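Local coordinates for DNA ligase D 3'-phosphoesterase domain-containing protein (Methanocella paludicola, PDB 5DMP) that probably removes 3'-phosphate and ribonucleotide ends from DNA as a phosphoesterase of the archaeal non-homologous end-joining pathway, at residues A[98-110]-A[119-132]. Sequence-based numbering, arbitrary orientation.
Sequences EQSYDQGKIEVFL and YALIRTGGIEKRGW
R123 reaches back from its strand to the C-terminal end of helix 97-103. Its CB sits 3.5 Å from G104 CA and also lies over the centre of one face of the W132 ring. CG is anti to the backbone N (chi1 -178°), and a bend at chi3 then folds the guanidinium back: NE passes G104 CA at 4.0 Å, and G104 CA lies over the centre of the guanidinium face, with CZ 3.6 Å away. At the tip, NH2 donates to D102 O (2.9 Å, 167° at the hydrogen); that oxygen lies in the guanidinium plane, although NH2 stands above the carbonyl plane. NH1 adds a weak bond to Y101 O. The last-turn carbonyls thus gain a charged donor just where G104 ends the helix in a Schellman motif. From there the chain runs straight into an antiparallel hairpin, strands 105-111 and 118-123, part of the large antiparallel sheet; I106 with L121 and V108 with Y119 are among its hydrogen-bonded pairs, and R123 N to G104 O (2.7 Å) extends the ladder. W132, on the next strand, turns its six-membered ring under this junction: CZ3 meets I106 CD1 at 3.8 Å, while CH2 sits over one face of Y101, offset toward the rim, with the ring planes at 36°. At the far end L110 CD1 approaches Y119 CD1 obliquely, 3.6 Å away.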
# COMPACT_ATOMS: atom_id res chain seq x y z
N GLU A 98 -12.81 -3.37 9.07
CA GLU A 98 -13.69 -2.24 8.86
C GLU A 98 -13.78 -1.34 10.08
O GLU A 98 -13.73 -0.11 9.95
CB GLU A 98 -15.10 -2.69 8.34
CG GLU A 98 -15.10 -3.45 7.00
CD GLU A 98 -14.77 -4.95 7.13
OE1 GLU A 98 -14.60 -5.49 8.27
OE2 GLU A 98 -14.66 -5.61 6.05
N GLN A 99 -13.88 -1.93 11.27
CA GLN A 99 -13.87 -1.13 12.54
C GLN A 99 -12.54 -0.40 12.71
O GLN A 99 -12.51 0.78 13.11
CB GLN A 99 -14.04 -2.01 13.78
CG GLN A 99 -15.39 -2.65 13.84
CD GLN A 99 -15.55 -3.61 14.98
OE1 GLN A 99 -14.63 -4.37 15.35
NE2 GLN A 99 -16.76 -3.62 15.54
N SER A 100 -11.44 -1.11 12.41
CA SER A 100 -10.12 -0.44 12.34
C SER A 100 -10.08 0.76 11.41
O SER A 100 -9.57 1.84 11.79
CB SER A 100 -9.03 -1.48 11.93
OG SER A 100 -8.96 -2.51 12.91
N TYR A 101 -10.59 0.60 10.17
CA TYR A 101 -10.54 1.67 9.21
C TYR A 101 -11.39 2.85 9.73
O TYR A 101 -10.93 4.01 9.74
CB TYR A 101 -11.13 1.19 7.88
CG TYR A 101 -11.15 2.27 6.83
CD1 TYR A 101 -12.23 3.19 6.71
CD2 TYR A 101 -10.12 2.35 5.91
CE1 TYR A 101 -12.21 4.17 5.71
CE2 TYR A 101 -10.11 3.30 4.90
CZ TYR A 101 -11.13 4.21 4.82
OH TYR A 101 -10.97 5.12 3.81
N ASP A 102 -12.63 2.53 10.15
CA ASP A 102 -13.54 3.56 10.74
C ASP A 102 -12.89 4.29 11.90
O ASP A 102 -12.98 5.49 11.96
CB ASP A 102 -14.90 2.98 11.12
CG ASP A 102 -15.72 2.58 9.90
OD1 ASP A 102 -15.44 3.06 8.78
OD2 ASP A 102 -16.65 1.75 10.06
N GLN A 103 -12.19 3.58 12.78
CA GLN A 103 -11.48 4.25 13.87
C GLN A 103 -10.19 5.01 13.46
O GLN A 103 -9.65 5.78 14.26
CB GLN A 103 -11.20 3.26 15.00
CG GLN A 103 -10.42 3.82 16.20
CD GLN A 103 -10.12 2.77 17.28
OE1 GLN A 103 -9.36 1.84 17.04
NE2 GLN A 103 -10.74 2.90 18.46
N GLY A 104 -9.68 4.81 12.24
CA GLY A 104 -8.45 5.51 11.81
C GLY A 104 -7.17 4.88 12.38
O GLY A 104 -6.13 5.56 12.52
N LYS A 105 -7.25 3.58 12.71
CA LYS A 105 -6.07 2.86 13.20
C LYS A 105 -6.04 1.43 12.66
O LYS A 105 -6.75 0.53 13.14
CB LYS A 105 -6.02 2.87 14.76
CG LYS A 105 -4.85 2.07 15.35
CD LYS A 105 -4.90 2.32 16.87
CE LYS A 105 -3.92 1.46 17.62
NZ LYS A 105 -4.10 1.81 19.06
N ILE A 106 -5.22 1.21 11.63
CA ILE A 106 -5.18 -0.10 11.01
C ILE A 106 -3.78 -0.67 11.29
O ILE A 106 -2.76 0.02 11.05
CB ILE A 106 -5.35 0.07 9.46
CG1 ILE A 106 -6.79 0.57 9.10
CG2 ILE A 106 -5.01 -1.24 8.71
CD1 ILE A 106 -6.93 1.07 7.64
N GLU A 107 -3.75 -1.88 11.82
CA GLU A 107 -2.46 -2.62 12.01
C GLU A 107 -2.58 -3.97 11.37
O GLU A 107 -3.43 -4.78 11.78
CB GLU A 107 -2.16 -2.77 13.52
CG GLU A 107 -2.08 -1.37 14.14
CD GLU A 107 -1.95 -1.35 15.67
OE1 GLU A 107 -2.41 -2.30 16.34
OE2 GLU A 107 -1.34 -0.37 16.20
N VAL A 108 -1.72 -4.22 10.35
CA VAL A 108 -1.87 -5.44 9.56
C VAL A 108 -0.49 -6.10 9.34
O VAL A 108 0.58 -5.41 9.41
CB VAL A 108 -2.46 -5.11 8.16
CG1 VAL A 108 -3.99 -4.81 8.33
CG2 VAL A 108 -1.73 -3.95 7.42
N PHE A 109 -0.52 -7.41 9.10
CA PHE A 109 0.68 -8.10 8.73
C PHE A 109 0.58 -8.27 7.20
O PHE A 109 -0.32 -8.98 6.72
CB PHE A 109 0.74 -9.46 9.38
CG PHE A 109 2.10 -10.11 9.21
CD1 PHE A 109 2.41 -10.77 7.99
CD2 PHE A 109 3.09 -9.98 10.21
CE1 PHE A 109 3.69 -11.33 7.79
CE2 PHE A 109 4.34 -10.57 10.04
CZ PHE A 109 4.67 -11.19 8.81
N LEU A 110 1.45 -7.60 6.45
CA LEU A 110 1.34 -7.69 4.98
C LEU A 110 2.11 -8.98 4.55
O LEU A 110 3.26 -9.22 4.98
CB LEU A 110 2.02 -6.50 4.32
CG LEU A 110 1.35 -5.15 4.65
CD1 LEU A 110 2.11 -4.02 3.93
CD2 LEU A 110 -0.18 -5.14 4.34
N TYR A 119 2.68 -3.55 9.53
CA TYR A 119 2.61 -2.16 9.10
C TYR A 119 1.34 -1.53 9.69
O TYR A 119 0.34 -2.23 9.95
CB TYR A 119 2.55 -1.98 7.54
CG TYR A 119 3.90 -2.21 6.91
CD1 TYR A 119 4.36 -3.50 6.68
CD2 TYR A 119 4.69 -1.10 6.55
CE1 TYR A 119 5.63 -3.71 6.12
CE2 TYR A 119 5.95 -1.28 5.99
CZ TYR A 119 6.39 -2.58 5.80
OH TYR A 119 7.63 -2.78 5.24
N ALA A 120 1.48 -0.24 9.99
CA ALA A 120 0.34 0.57 10.55
C ALA A 120 -0.06 1.67 9.55
O ALA A 120 0.78 2.32 8.88
CB ALA A 120 0.72 1.19 11.88
N LEU A 121 -1.36 1.97 9.56
CA LEU A 121 -1.94 3.10 8.82
C LEU A 121 -2.76 3.89 9.87
O LEU A 121 -3.68 3.31 10.43
CB LEU A 121 -2.94 2.60 7.75
CG LEU A 121 -2.29 2.34 6.40
CD1 LEU A 121 -3.32 1.51 5.60
CD2 LEU A 121 -1.94 3.65 5.68
N ILE A 122 -2.37 5.14 10.12
CA ILE A 122 -3.00 5.90 11.25
C ILE A 122 -3.63 7.16 10.70
O ILE A 122 -2.90 7.99 10.11
CB ILE A 122 -1.91 6.32 12.30
CG1 ILE A 122 -1.22 5.05 12.87
CG2 ILE A 122 -2.56 7.16 13.47
CD1 ILE A 122 -2.20 4.11 13.56
N ARG A 123 -4.95 7.37 10.95
CA ARG A 123 -5.58 8.55 10.33
C ARG A 123 -5.20 9.81 11.12
O ARG A 123 -5.04 9.74 12.34
CB ARG A 123 -7.09 8.41 10.29
CG ARG A 123 -7.69 9.63 9.61
CD ARG A 123 -9.14 9.36 9.31
NE ARG A 123 -9.82 9.07 10.54
CZ ARG A 123 -10.71 8.09 10.67
NH1 ARG A 123 -10.97 7.28 9.63
NH2 ARG A 123 -11.29 7.90 11.84
N THR A 124 -4.96 10.93 10.43
CA THR A 124 -4.68 12.20 11.12
C THR A 124 -5.85 13.22 10.91
O THR A 124 -6.62 13.08 9.97
CB THR A 124 -3.37 12.84 10.66
OG1 THR A 124 -3.60 13.68 9.52
CG2 THR A 124 -2.27 11.79 10.34
N GLY A 125 -5.95 14.24 11.76
CA GLY A 125 -7.05 15.22 11.61
C GLY A 125 -6.66 16.43 10.76
O GLY A 125 -7.53 17.14 10.20
N GLY A 126 -5.35 16.64 10.65
CA GLY A 126 -4.81 17.90 10.15
C GLY A 126 -3.64 17.85 9.18
O GLY A 126 -3.08 18.91 8.87
N ILE A 127 -3.26 16.65 8.70
CA ILE A 127 -2.32 16.59 7.59
C ILE A 127 -3.12 16.82 6.30
O ILE A 127 -4.29 16.31 6.16
CB ILE A 127 -1.51 15.28 7.57
CG1 ILE A 127 -0.40 15.35 8.65
CG2 ILE A 127 -0.87 15.02 6.20
CD1 ILE A 127 0.38 14.05 8.74
N GLU A 128 -2.50 17.64 5.41
CA GLU A 128 -3.08 18.04 4.11
C GLU A 128 -3.55 16.80 3.33
O GLU A 128 -3.01 15.69 3.52
N LYS A 129 -4.58 16.98 2.48
CA LYS A 129 -5.14 15.89 1.63
C LYS A 129 -5.65 14.70 2.47
O LYS A 129 -5.47 13.55 2.03
N ARG A 130 -6.27 14.96 3.65
CA ARG A 130 -6.78 13.94 4.62
C ARG A 130 -5.74 12.86 4.94
O ARG A 130 -6.08 11.64 5.01
CB ARG A 130 -8.03 13.23 4.13
CG ARG A 130 -9.31 14.02 3.96
CD ARG A 130 -10.44 13.04 3.62
NE ARG A 130 -11.73 13.72 3.44
CZ ARG A 130 -12.58 14.03 4.42
NH1 ARG A 130 -12.33 13.72 5.70
NH2 ARG A 130 -13.71 14.67 4.12
N GLY A 131 -4.49 13.28 5.09
CA GLY A 131 -3.41 12.38 5.36
C GLY A 131 -3.61 11.31 6.43
O GLY A 131 -4.27 11.49 7.47
N TRP A 132 -3.02 10.16 6.16
CA TRP A 132 -2.80 9.14 7.17
C TRP A 132 -1.31 8.97 7.19
O TRP A 132 -0.62 9.39 6.28
CB TRP A 132 -3.40 7.81 6.71
CG TRP A 132 -4.91 7.72 6.65
CD1 TRP A 132 -5.76 8.56 6.01
CD2 TRP A 132 -5.70 6.69 7.23
NE1 TRP A 132 -7.08 8.13 6.20
CE2 TRP A 132 -7.07 6.96 6.91
CE3 TRP A 132 -5.38 5.56 8.01
CZ2 TRP A 132 -8.12 6.13 7.33
CZ3 TRP A 132 -6.43 4.71 8.46
CH2 TRP A 132 -7.80 5.00 8.12